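Local coordinates for Exo-beta-1,3-galactanase (Bifidobacterium bifidum, PDB 5FLW), which probably releases galactose from the non-reducing ends of beta-1,3-galactan chains by hydrolysing their terminal beta-1,3-galactosidic bonds, at residues A[213-218]-A[243-248]; A[201-206]-A[281-286]. One frame throughout, in Å; residues are numbered along the deposited sequence.

Interaction 1: A[213-218]-A[243-248]; sequences NDNKYS and SQVDIV
Two successive blades of the family 43 five-bladed beta-propeller meet here, the run leading into strand 216-220 of the fourth blade facing the start of strand 244-250, the first strand of the fifth. The joint is small and largely buried, and one side chain, Asn215, carries it. Its CG stands anti to the carbonyl carbon (chi1 -64°), directing the amide across the gap, while OD1 lies anti to CA, at the far tip of the group. There OD1 accepts the backbone N-H of Val245 at 2.8 Å between OD1 and N. The bond is nearly straight at hydrogen (163°), and the donor approaches almost head-on along the C=O axis. The side chains of Asn215 and Val245 cross obliquely. Val245 holds CG1 in the crowded position between its backbone N and carbonyl carbon (chi1 63°), which brings this methyl close beside the same oxygen. The other branch of the amide folds back: ND2 makes a weak bond to Asn213 OD1, an oxygen also reached by the backbone N of Gln206. The oxygen thus bonds the neighbouring blade directly, while the nitrogen turns to its own loop and, through a water, to Ser243; together these bonds set the rotation of the amide. Thr240 adds a further tie, its hydroxyl bonded to Asn213 O and Asn215 N, and its carbonyl bonded to Ser243 OG. The water completes the joint, accepting from Asn213 N at 3.0 Å and from Asn215 ND2 at 3.1 Å, and donating to Ser243 O with 2.8 Å between the oxygens.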
loop_
_atom_site.group_PDB
_atom_site.type_symbol
_atom_site.label_atom_id
_atom_site.label_comp_id
_atom_site.label_asym_id
_atom_site.label_seq_id
_atom_site.Cartn_x
_atom_site.Cartn_y
_atom_site.Cartn_z
ATOM N N ASN A 213 -8.207 1.616 -14.141
ATOM C CA ASN A 213 -9.199 2.678 -14.185
ATOM C C ASN A 213 -8.536 3.999 -13.825
ATOM O O ASN A 213 -7.370 4.049 -13.417
ATOM C CB ASN A 213 -10.386 2.375 -13.231
ATOM C CG ASN A 213 -9.949 2.212 -11.762
ATOM O OD1 ASN A 213 -9.650 3.188 -11.076
ATOM N ND2 ASN A 213 -9.961 0.978 -11.278
ATOM N N ASP A 214 -9.300 5.080 -13.973
ATOM C CA ASP A 214 -8.817 6.401 -13.585
ATOM C C ASP A 214 -8.924 6.489 -12.065
ATOM O O ASP A 214 -10.025 6.623 -11.504
ATOM C CB ASP A 214 -9.624 7.494 -14.279
ATOM C CG ASP A 214 -9.384 7.547 -15.778
ATOM O OD1 ASP A 214 -8.280 7.162 -16.255
ATOM O OD2 ASP A 214 -10.307 8.020 -16.492
ATOM N N ASN A 215 -7.775 6.384 -11.389
ATOM C CA ASN A 215 -7.736 6.460 -9.938
ATOM C C ASN A 215 -8.000 7.905 -9.476
ATOM O O ASN A 215 -7.879 8.871 -10.242
ATOM C CB ASN A 215 -6.382 5.976 -9.412
ATOM C CG ASN A 215 -6.096 4.477 -9.705
ATOM O OD1 ASN A 215 -4.993 4.006 -9.425
ATOM N ND2 ASN A 215 -7.062 3.748 -10.275
ATOM N N LYS A 216 -8.365 8.050 -8.196
ATOM C CA LYS A 216 -8.780 9.360 -7.698
ATOM C C LYS A 216 -8.188 9.651 -6.321
ATOM O O LYS A 216 -7.668 8.761 -5.624
ATOM C CB LYS A 216 -10.311 9.474 -7.629
ATOM C CG LYS A 216 -11.027 9.064 -8.874
ATOM C CD LYS A 216 -12.509 9.415 -8.781
ATOM C CE LYS A 216 -13.202 9.168 -10.096
ATOM N NZ LYS A 216 -14.672 9.406 -10.032
ATOM N N TYR A 217 -8.308 10.926 -5.918
ATOM C CA TYR A 217 -7.859 11.366 -4.602
ATOM C C TYR A 217 -8.865 12.325 -3.958
ATOM O O TYR A 217 -9.687 12.974 -4.631
ATOM C CB TYR A 217 -6.448 11.978 -4.647
ATOM C CG TYR A 217 -6.408 13.376 -5.239
ATOM C CD1 TYR A 217 -6.569 13.575 -6.616
ATOM C CD2 TYR A 217 -6.231 14.496 -4.430
ATOM C CE1 TYR A 217 -6.554 14.852 -7.181
ATOM C CE2 TYR A 217 -6.215 15.793 -4.983
ATOM C CZ TYR A 217 -6.370 15.962 -6.357
ATOM O OH TYR A 217 -6.338 17.236 -6.903
ATOM N N SER A 218 -8.769 12.417 -2.629
ATOM C CA SER A 218 -9.568 13.323 -1.816
ATOM C C SER A 218 -8.641 13.965 -0.792
ATOM O O SER A 218 -7.593 13.405 -0.459
ATOM C CB SER A 218 -10.711 12.555 -1.137
ATOM O OG SER A 218 -11.501 13.374 -0.314
ATOM N N SER A 243 -2.238 1.408 -14.621
ATOM C CA SER A 243 -1.764 0.826 -13.376
ATOM C C SER A 243 -2.844 0.994 -12.319
ATOM O O SER A 243 -3.847 1.684 -12.528
ATOM C CB SER A 243 -0.437 1.464 -12.900
ATOM O OG SER A 243 -0.636 2.747 -12.310
ATOM N N GLN A 244 -2.609 0.373 -11.166
ATOM C CA GLN A 244 -3.451 0.536 -9.987
ATOM C C GLN A 244 -2.589 1.137 -8.880
ATOM O O GLN A 244 -1.595 0.523 -8.470
ATOM C CB GLN A 244 -4.020 -0.812 -9.518
ATOM C CG GLN A 244 -4.948 -0.640 -8.295
ATOM C CD GLN A 244 -5.468 -1.955 -7.726
ATOM O OE1 GLN A 244 -4.828 -2.996 -7.874
ATOM N NE2 GLN A 244 -6.648 -1.911 -7.081
ATOM N N VAL A 245 -2.969 2.337 -8.400
ATOM C CA VAL A 245 -2.179 3.004 -7.365
ATOM C C VAL A 245 -1.914 2.033 -6.223
ATOM O O VAL A 245 -2.798 1.287 -5.776
ATOM C CB VAL A 245 -2.837 4.307 -6.863
ATOM C CG1 VAL A 245 -4.187 4.041 -6.184
ATOM C CG2 VAL A 245 -1.905 5.036 -5.888
ATOM N N ASP A 246 -0.666 2.007 -5.786
ATOM C CA ASP A 246 -0.300 1.227 -4.620
ATOM C C ASP A 246 0.125 2.101 -3.462
ATOM O O ASP A 246 -0.320 1.885 -2.334
ATOM C CB ASP A 246 0.840 0.262 -4.927
ATOM C CG ASP A 246 1.251 -0.486 -3.696
ATOM O OD1 ASP A 246 0.511 -1.432 -3.349
ATOM O OD2 ASP A 246 2.255 -0.074 -3.047
ATOM N N ILE A 247 1.000 3.071 -3.720
ATOM C CA ILE A 247 1.542 3.905 -2.653
ATOM C C ILE A 247 2.036 5.218 -3.246
ATOM O O ILE A 247 2.471 5.271 -4.403
ATOM C CB ILE A 247 2.648 3.149 -1.873
ATOM C CG1 ILE A 247 2.987 3.868 -0.557
ATOM C CG2 ILE A 247 3.884 2.885 -2.769
ATOM C CD1 ILE A 247 3.689 2.973 0.446
ATOM N N VAL A 248 1.928 6.291 -2.457
ATOM C CA VAL A 248 2.582 7.573 -2.690
ATOM C C VAL A 248 3.440 7.843 -1.448
ATOM O O VAL A 248 2.958 7.677 -0.315
ATOM C CB VAL A 248 1.542 8.695 -2.921
ATOM C CG1 VAL A 248 2.214 10.071 -3.015
ATOM C CG2 VAL A 248 0.685 8.416 -4.149
HETATM O O HOH W 1 -6.513 1.102 -11.780
#

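Interaction 2: A[201-206]-A[281-286]; sequences YWFGSQ and MPISIA
Strands 201-205 and 281-286 face each other without a single hydrogen bond between them, the axes of these short segments running roughly antiparallel at 146° and coming no closer than 10.8 Å. Apolar side chains fill the interval, and they do so unevenly. Packing is tightest around Tyr201, whose ring lies anti to its carbonyl carbon and meets Ile285 tip to tip. Ile285 places CG2 anti to its backbone N, and this methyl settles over one face of the phenol, displaced toward the rim and nearest CZ and CE2. The result is a CH-pi contact, with CG2 of Ile285 3.6 Å from the centroid of the Tyr201 ring and 15° off its normal. Beyond the ring, the phenol oxygen reaches past Ile285 to the backbone of Ala286 and is hydrogen-bonded to Gly288 N. An alanine in place of Tyr201 would remove both the aromatic face and this hydroxyl, and would probably loosen the packing of Ile285 and the turn after it. Phe203 makes a lighter contact: its CE2 lies 3.9 Å from Ile283 CD1, and its CZ 4.0 Å from Ile285 CD1, both methyls approaching obliquely. Val248 touches Phe203 and both isoleucines, bringing the first strand of the fifth blade into the cluster. The opposing backbones spread meanwhile, from 8.7 Å between the CA atoms of Tyr201 and Ile285 to 11.8 Å between those of Phe203 and Ile283. Ser284, between the two isoleucines in sequence, is exposed to solvent. Such apolar packing between the faces of adjacent four-stranded sheets is characteristic of the blade interfaces of a beta-propeller.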
loop_
_atom_site.group_PDB
_atom_site.type_symbol
_atom_site.label_atom_id
_atom_site.label_comp_id
_atom_site.label_asym_id
_atom_site.label_seq_id
_atom_site.Cartn_x
_atom_site.Cartn_y
_atom_site.Cartn_z
ATOM N N TYR A 201 -3.823 13.897 1.855
ATOM C CA TYR A 201 -4.191 13.487 0.505
ATOM C C TYR A 201 -4.353 11.971 0.532
ATOM O O TYR A 201 -3.434 11.263 0.939
ATOM C CB TYR A 201 -3.121 13.874 -0.528
ATOM C CG TYR A 201 -2.847 15.382 -0.698
ATOM C CD1 TYR A 201 -2.252 16.127 0.319
ATOM C CD2 TYR A 201 -3.135 16.030 -1.907
ATOM C CE1 TYR A 201 -1.984 17.497 0.159
ATOM C CE2 TYR A 201 -2.875 17.388 -2.084
ATOM C CZ TYR A 201 -2.302 18.122 -1.047
ATOM O OH TYR A 201 -2.023 19.474 -1.221
ATOM N N TRP A 202 -5.523 11.493 0.106
ATOM C CA TRP A 202 -5.911 10.088 0.151
ATOM C C TRP A 202 -6.198 9.639 -1.279
ATOM O O TRP A 202 -7.119 10.159 -1.923
ATOM C CB TRP A 202 -7.171 9.978 1.020
ATOM C CG TRP A 202 -7.796 8.628 1.237
ATOM C CD1 TRP A 202 -7.435 7.423 0.682
ATOM C CD2 TRP A 202 -8.933 8.353 2.079
ATOM N NE1 TRP A 202 -8.276 6.421 1.132
ATOM C CE2 TRP A 202 -9.198 6.964 1.993
ATOM C CE3 TRP A 202 -9.744 9.147 2.910
ATOM C CZ2 TRP A 202 -10.259 6.359 2.693
ATOM C CZ3 TRP A 202 -10.786 8.543 3.619
ATOM C CH2 TRP A 202 -11.024 7.156 3.514
ATOM N N PHE A 203 -5.422 8.665 -1.766
ATOM C CA PHE A 203 -5.541 8.125 -3.114
ATOM C C PHE A 203 -6.137 6.721 -3.066
ATOM O O PHE A 203 -5.919 5.977 -2.104
ATOM C CB PHE A 203 -4.164 8.039 -3.793
ATOM C CG PHE A 203 -3.431 9.353 -3.851
ATOM C CD1 PHE A 203 -2.771 9.859 -2.734
ATOM C CD2 PHE A 203 -3.396 10.092 -5.027
ATOM C CE1 PHE A 203 -2.094 11.096 -2.801
ATOM C CE2 PHE A 203 -2.715 11.326 -5.096
ATOM C CZ PHE A 203 -2.067 11.812 -3.984
ATOM N N GLY A 204 -6.857 6.347 -4.132
ATOM C CA GLY A 204 -7.356 4.989 -4.263
ATOM C C GLY A 204 -7.788 4.690 -5.686
ATOM O O GLY A 204 -7.782 5.564 -6.560
ATOM N N SER A 205 -8.167 3.431 -5.902
ATOM C CA SER A 205 -8.559 2.930 -7.213
ATOM C C SER A 205 -10.032 2.526 -7.242
ATOM O O SER A 205 -10.582 2.034 -6.247
ATOM C CB SER A 205 -7.703 1.731 -7.633
ATOM O OG SER A 205 -7.623 0.764 -6.601
ATOM N N GLN A 206 -10.666 2.725 -8.398
ATOM C CA GLN A 206 -12.032 2.228 -8.547
ATOM C C GLN A 206 -12.022 0.700 -8.534
ATOM O O GLN A 206 -10.971 0.058 -8.621
ATOM C CB GLN A 206 -12.709 2.788 -9.809
ATOM C CG GLN A 206 -12.603 4.302 -9.916
ATOM C CD GLN A 206 -13.317 4.853 -11.153
ATOM O OE1 GLN A 206 -12.752 5.643 -11.930
ATOM N NE2 GLN A 206 -14.552 4.440 -11.362
ATOM N N MET A 281 6.834 6.797 -10.832
ATOM C CA MET A 281 6.807 8.127 -11.428
ATOM C C MET A 281 6.831 9.164 -10.323
ATOM O O MET A 281 6.289 8.915 -9.239
ATOM C CB MET A 281 5.521 8.331 -12.251
ATOM C CG MET A 281 5.333 7.407 -13.457
ATOM S SD MET A 281 3.677 7.568 -14.168
ATOM C CE MET A 281 3.724 9.281 -14.801
ATOM N N PRO A 282 7.382 10.352 -10.577
ATOM C CA PRO A 282 7.146 11.470 -9.656
ATOM C C PRO A 282 5.688 11.905 -9.754
ATOM O O PRO A 282 5.052 11.794 -10.810
ATOM C CB PRO A 282 8.083 12.560 -10.176
ATOM C CG PRO A 282 8.152 12.295 -11.650
ATOM C CD PRO A 282 8.039 10.803 -11.825
ATOM N N ILE A 283 5.126 12.324 -8.624
ATOM C CA ILE A 283 3.771 12.859 -8.592
ATOM C C ILE A 283 3.828 14.239 -7.949
ATOM O O ILE A 283 4.507 14.429 -6.934
ATOM C CB ILE A 283 2.777 11.894 -7.904
ATOM C CG1 ILE A 283 1.328 12.395 -8.048
ATOM C CG2 ILE A 283 3.134 11.676 -6.449
ATOM C CD1 ILE A 283 0.260 11.412 -7.609
ATOM N N SER A 284 3.186 15.214 -8.582
ATOM C CA SER A 284 3.205 16.585 -8.098
ATOM C C SER A 284 2.037 16.810 -7.131
ATOM O O SER A 284 0.888 16.462 -7.438
ATOM C CB SER A 284 3.165 17.550 -9.281
ATOM O OG SER A 284 2.596 18.771 -8.878
ATOM N N ILE A 285 2.340 17.373 -5.955
ATOM C CA ILE A 285 1.369 17.570 -4.876
ATOM C C ILE A 285 1.590 18.947 -4.270
ATOM O O ILE A 285 2.663 19.215 -3.719
ATOM C CB ILE A 285 1.489 16.467 -3.804
ATOM C CG1 ILE A 285 1.238 15.084 -4.443
ATOM C CG2 ILE A 285 0.613 16.763 -2.592
ATOM C CD1 ILE A 285 1.265 13.969 -3.483
ATOM N N ALA A 286 0.597 19.830 -4.400
ATOM C CA ALA A 286 0.700 21.194 -3.896
ATOM C C ALA A 286 -0.690 21.809 -3.853
ATOM O O ALA A 286 -1.464 21.648 -4.809
ATOM C CB ALA A 286 1.634 22.030 -4.786
#

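Overall arrangement
From the N terminus, three blades of the propeller are complete before strand 199-205 of the fourth contributes the first half of interaction 2. The chain then turns into 213-218, which opens interaction 1, and crosses through strand 231-232 and the short helix 239-242 to 243-248, closing the inner loop. Only after strand 261-266 does 281-286 close the outer one, so interaction 1 is nested within interaction 2. Both join the fourth blade to the fifth, with centres about 6 Å apart. They also touch directly: Ser218 O probably pairs with Trp202 N between neighbouring strands, and Gln244 NE2 with Ser205 OG across the blades.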